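Local coordinates for protein chaperone SYCD (Yersinia enterocolitica, PDB 2VGX) that acts as a type III secretion chaperone for translocator proteins and probably also modulates yop operon expression, at the interface of chains B and A. Sequence-based numbering; all coordinates share one arbitrary frame. Chains: chain A, Chaperone SYCD; chain B, Chaperone SYCD.

Contact 1: the interface of chains B and A. Residues chain B 68, 70, 73; chain A 3, 5, 9-10, 13.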
loop_
_atom_site.group_PDB
_atom_site.type_symbol
_atom_site.label_atom_id
_atom_site.label_comp_id
_atom_site.label_asym_id
_atom_site.label_seq_id
_atom_site.Cartn_x
_atom_site.Cartn_y
_atom_site.Cartn_z
ATOM N N MET B 68 3.335 -17.765 -9.768
ATOM C CA MET B 68 3.995 -18.463 -8.650
ATOM C C MET B 68 3.470 -19.875 -8.542
ATOM O O MET B 68 3.802 -20.596 -7.616
ATOM C CB MET B 68 3.783 -17.713 -7.315
ATOM C CG MET B 68 4.497 -16.348 -7.207
ATOM S SD MET B 68 4.281 -15.482 -5.609
ATOM C CE MET B 68 2.611 -14.937 -5.681
ATOM N N GLN B 70 0.361 -20.635 -8.000
ATOM C CA GLN B 70 -0.694 -20.742 -6.999
ATOM C C GLN B 70 -2.034 -20.635 -7.699
ATOM O O GLN B 70 -2.741 -19.627 -7.577
ATOM C CB GLN B 70 -0.554 -19.725 -5.872
ATOM C CG GLN B 70 0.678 -19.956 -4.951
ATOM C CD GLN B 70 0.502 -21.143 -3.993
ATOM O OE1 GLN B 70 -0.597 -21.701 -3.866
ATOM N NE2 GLN B 70 1.586 -21.520 -3.301
ATOM N N LEU B 73 -5.525 -20.053 -5.583
ATOM C CA LEU B 73 -5.566 -18.665 -5.137
ATOM C C LEU B 73 -5.798 -17.668 -6.291
ATOM O O LEU B 73 -6.485 -16.647 -6.080
ATOM C CB LEU B 73 -4.276 -18.291 -4.391
ATOM C CG LEU B 73 -3.902 -19.025 -3.098
ATOM C CD1 LEU B 73 -2.584 -18.445 -2.559
ATOM C CD2 LEU B 73 -4.946 -18.867 -2.061
ATOM N N LEU A 3 8.966 -17.873 -0.675
ATOM C CA LEU A 3 7.805 -17.857 0.210
ATOM C C LEU A 3 7.457 -19.283 0.605
ATOM O O LEU A 3 6.686 -19.502 1.543
ATOM C CB LEU A 3 6.608 -17.158 -0.471
ATOM C CG LEU A 3 6.387 -15.640 -0.262
ATOM C CD1 LEU A 3 7.690 -14.833 -0.173
ATOM C CD2 LEU A 3 5.469 -15.059 -1.340
ATOM N N SER A 5 5.868 -23.124 0.108
ATOM C CA SER A 5 4.482 -23.502 -0.224
ATOM C C SER A 5 3.772 -24.337 0.845
ATOM O O SER A 5 3.373 -25.472 0.603
ATOM C CB SER A 5 4.356 -24.143 -1.611
ATOM O OG SER A 5 5.476 -24.941 -1.896
ATOM N N THR A 9 2.802 -19.847 3.889
ATOM C CA THR A 9 2.840 -19.256 2.535
ATOM C C THR A 9 1.421 -18.824 2.135
ATOM O O THR A 9 1.190 -17.682 1.715
ATOM C CB THR A 9 3.415 -20.262 1.492
ATOM O OG1 THR A 9 4.671 -20.809 1.962
ATOM C CG2 THR A 9 3.628 -19.586 0.095
ATOM N N ILE A 10 0.457 -19.727 2.251
ATOM C CA ILE A 10 -0.903 -19.374 1.837
ATOM C C ILE A 10 -1.402 -18.230 2.696
ATOM O O ILE A 10 -2.100 -17.352 2.210
ATOM C CB ILE A 10 -1.903 -20.578 1.913
ATOM C CG1 ILE A 10 -1.534 -21.704 0.939
ATOM C CG2 ILE A 10 -3.315 -20.125 1.593
ATOM C CD1 ILE A 10 -1.026 -21.251 -0.450
ATOM N N LEU A 13 -0.053 -14.915 1.511
ATOM C CA LEU A 13 -0.684 -14.455 0.260
ATOM C C LEU A 13 -2.111 -13.930 0.403
ATOM O O LEU A 13 -2.630 -13.265 -0.500
ATOM C CB LEU A 13 -0.621 -15.525 -0.838
ATOM C CG LEU A 13 0.788 -15.999 -1.250
ATOM C CD1 LEU A 13 0.721 -17.019 -2.370
ATOM C CD2 LEU A 13 1.694 -14.830 -1.663
#
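Helix 7-14 of chain A lies with one side against chain B where helix 55-67 ends and helix 71-84 begins, so that A:Ile10 and A:Leu13, one turn apart, both face B:Gln70 in the turn and B:Leu73 in the first turn of the second helix. SycD belongs to the LcrH/SycD family of tetratricopeptide-repeat chaperones, and the partner surface here is an inter-helical turn of that all-helical fold. The two leucines cross at about a right angle and meet chiefly through methyl branches, B:Leu73 CD1 lying 3.6 Å from A:Leu13 CD1. The same B:Leu73 branch also touches the delta-methyl of A:Ile10, with 3.8 Å between B:Leu73 CD1 and A:Ile10 CD1, and so touches both chain A side chains. B:Leu73 CD2, the other branch, lies 4.2 Å from the A:Ile10 CG2 methyl. B:Gln70 adds its side chain to this apolar patch. Its chain bends at chi2 (-74°), which brings the carboxamide round to A:Ile10, and B:Gln70 OE1 comes within 3.5 Å of A:Ile10 CD1; this is packing against a methyl group, with CD and NE2 of the amide each 3.9 Å from the same A:Ile10 CD1. Nearer its backbone, B:Gln70 CG rests on A:Leu13 CD1 at 3.9 Å, the two side chains running roughly perpendicular. On the far flank, A:Leu13 CD2 points to the thioether end of B:Met68, tip to tip, with 4.1 Å between A:Leu13 CD2 and B:Met68 CE. The bend at chi3 of B:Met68 (-73°) turns its terminal methyl toward this leucine. A:Ser5 and A:Thr9 border the patch beside the amide nitrogen of B:Gln70 at van der Waals distance or beyond, and the poorly ordered A:Leu3 adds little.

Contact 2: the interface of chains B and A. Residues chain B 41, 45-46; chain A 12-16, 20.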
loop_
_atom_site.group_PDB
_atom_site.type_symbol
_atom_site.label_atom_id
_atom_site.label_comp_id
_atom_site.label_asym_id
_atom_site.label_seq_id
_atom_site.Cartn_x
_atom_site.Cartn_y
_atom_site.Cartn_z
ATOM N N HIS B 41 3.056 -8.975 -5.866
ATOM C CA HIS B 41 1.807 -9.506 -5.262
ATOM C C HIS B 41 1.433 -8.672 -4.008
ATOM O O HIS B 41 0.262 -8.454 -3.742
ATOM C CB HIS B 41 2.018 -10.986 -4.861
ATOM C CG HIS B 41 0.803 -11.641 -4.254
ATOM N ND1 HIS B 41 0.409 -11.414 -2.955
ATOM C CD2 HIS B 41 -0.089 -12.518 -4.769
ATOM C CE1 HIS B 41 -0.669 -12.128 -2.688
ATOM N NE2 HIS B 41 -1.000 -12.806 -3.775
ATOM N N GLN B 45 -2.006 -6.757 -3.384
ATOM C CA GLN B 45 -2.834 -6.915 -2.144
ATOM C C GLN B 45 -3.262 -5.580 -1.589
ATOM O O GLN B 45 -4.441 -5.383 -1.257
ATOM C CB GLN B 45 -2.040 -7.605 -1.049
ATOM C CG GLN B 45 -1.878 -9.133 -1.297
ATOM C CD GLN B 45 -1.049 -9.787 -0.193
ATOM O OE1 GLN B 45 0.136 -9.955 -0.322
ATOM N NE2 GLN B 45 -1.694 -10.128 0.907
ATOM N N ALA B 46 -2.303 -4.659 -1.482
ATOM C CA ALA B 46 -2.610 -3.362 -0.939
ATOM C C ALA B 46 -3.616 -2.650 -1.837
ATOM O O ALA B 46 -4.565 -2.040 -1.331
ATOM C CB ALA B 46 -1.360 -2.522 -0.787
ATOM N N MET A 12 0.343 -15.834 4.058
ATOM C CA MET A 12 1.036 -14.610 3.696
ATOM C C MET A 12 0.388 -14.045 2.425
ATOM O O MET A 12 0.277 -12.837 2.290
ATOM C CB MET A 12 2.536 -14.878 3.523
ATOM C CG MET A 12 3.364 -13.737 2.971
ATOM S SD MET A 12 3.681 -12.413 4.157
ATOM C CE MET A 12 4.016 -11.061 3.046
ATOM N N LEU A 13 -0.053 -14.915 1.511
ATOM C CA LEU A 13 -0.684 -14.455 0.260
ATOM C C LEU A 13 -2.111 -13.930 0.403
ATOM O O LEU A 13 -2.630 -13.265 -0.500
ATOM C CB LEU A 13 -0.621 -15.525 -0.838
ATOM C CG LEU A 13 0.788 -15.999 -1.250
ATOM C CD1 LEU A 13 0.721 -17.019 -2.370
ATOM C CD2 LEU A 13 1.694 -14.830 -1.663
ATOM N N ASN A 14 -2.740 -14.241 1.525
ATOM C CA ASN A 14 -4.140 -13.881 1.779
ATOM C C ASN A 14 -4.365 -12.743 2.766
ATOM O O ASN A 14 -5.489 -12.278 2.919
ATOM C CB ASN A 14 -4.879 -15.115 2.294
ATOM C CG ASN A 14 -5.413 -15.960 1.175
ATOM O OD1 ASN A 14 -6.128 -15.464 0.304
ATOM N ND2 ASN A 14 -5.070 -17.238 1.182
ATOM N N GLU A 15 -3.312 -12.305 3.437
ATOM C CA GLU A 15 -3.435 -11.314 4.495
ATOM C C GLU A 15 -2.429 -10.235 4.314
ATOM O O GLU A 15 -1.329 -10.506 3.869
ATOM C CB GLU A 15 -3.139 -11.942 5.873
ATOM C CG GLU A 15 -3.994 -13.113 6.206
ATOM C CD GLU A 15 -3.895 -13.542 7.659
ATOM O OE1 GLU A 15 -2.868 -13.258 8.331
ATOM O OE2 GLU A 15 -4.877 -14.169 8.122
ATOM N N ILE A 16 -2.813 -9.010 4.678
ATOM C CA ILE A 16 -1.893 -7.891 4.797
ATOM C C ILE A 16 -1.262 -7.952 6.201
ATOM O O ILE A 16 -1.987 -7.897 7.188
ATOM C CB ILE A 16 -2.662 -6.568 4.686
ATOM C CG1 ILE A 16 -3.572 -6.530 3.436
ATOM C CG2 ILE A 16 -1.712 -5.360 4.815
ATOM C CD1 ILE A 16 -2.862 -6.458 2.188
ATOM N N THR A 20 3.989 -7.557 4.362
ATOM C CA THR A 20 3.410 -7.132 3.094
ATOM C C THR A 20 3.831 -5.696 2.755
ATOM O O THR A 20 3.998 -5.368 1.575
ATOM C CB THR A 20 1.856 -7.166 3.143
ATOM O OG1 THR A 20 1.399 -8.400 3.744
ATOM C CG2 THR A 20 1.239 -6.959 1.748
#
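A delta-methyl of A:Leu13 sits over one face of the B:His41 imidazole in a CH-pi contact, A:Leu13 CD2 being 3.8 Å from the ring centroid and displaced toward the rim. In this interface between two copies of this tetratricopeptide-repeat chaperone of the LcrH/SycD family, the end of helix 7-14 of chain A and the residues after it pack against the start of helix 44-50 of chain B. The imidazole carbon B:His41 CE1 is the part of the ring nearest the methyl, 3.7 Å from A:Leu13 CD2. With CG of B:His41 anti to the backbone N (chi1 -179°), the ring is carried toward chain A, where it crosses the leucine side chain at about a right angle. A second apolar contact lies beyond B:Gln45: the delta-methyl of A:Ile16 packs on the root of that side chain, with 3.5 Å from A:Ile16 CD1 to B:Gln45 CB, and approaches the backbone leading to B:Ala46. A:Thr20, from helix 18-33, brings its methyl across the far end of the glutamine, A:Thr20 CG2 lying 3.8 Å from B:Gln45 OE1. Beyond CG the B:Gln45 chain is extended (chi2 179°), which sends its carboxamide out to the chain A backbone. There B:Gln45 NE2 makes a weak hydrogen bond of 3.0 Å, bent to 136° at the hydrogen, to the carbonyl oxygen A:Glu15 O, a residue that is itself poorly ordered. The other end of the amide is engaged within its own chain, where B:His41 ND1 donates a weak bond to B:Gln45 OE1 at 3.0 Å; this oxygen lies in the plane of the imidazole at its edge. Together these two weak bonds may limit rotation of the amide, one holding it to the ring and the other to the chain A backbone. The carbonyl oxygen of A:Leu13 also lies at the imidazole edge, in plane, 3.2 Å from A:Leu13 O to B:His41 CE1.

The C-alpha centres of contact 1 and contact 2 are about 10 Å apart, and A:Leu13 takes part in both: its CD1 branch serves contact 1, while its CD2 branch touches chain B in both. Together the two patches draw on the N-terminal segment of chain A, from before helix 7-14 into the start of helix 18-33. On chain B they span residues from the approach to helix 44-50 to the start of helix 71-84. The short N-terminal helix thus packs against the partner chain in this deposited dimer, a pairing that may or may not be the one formed in the cell.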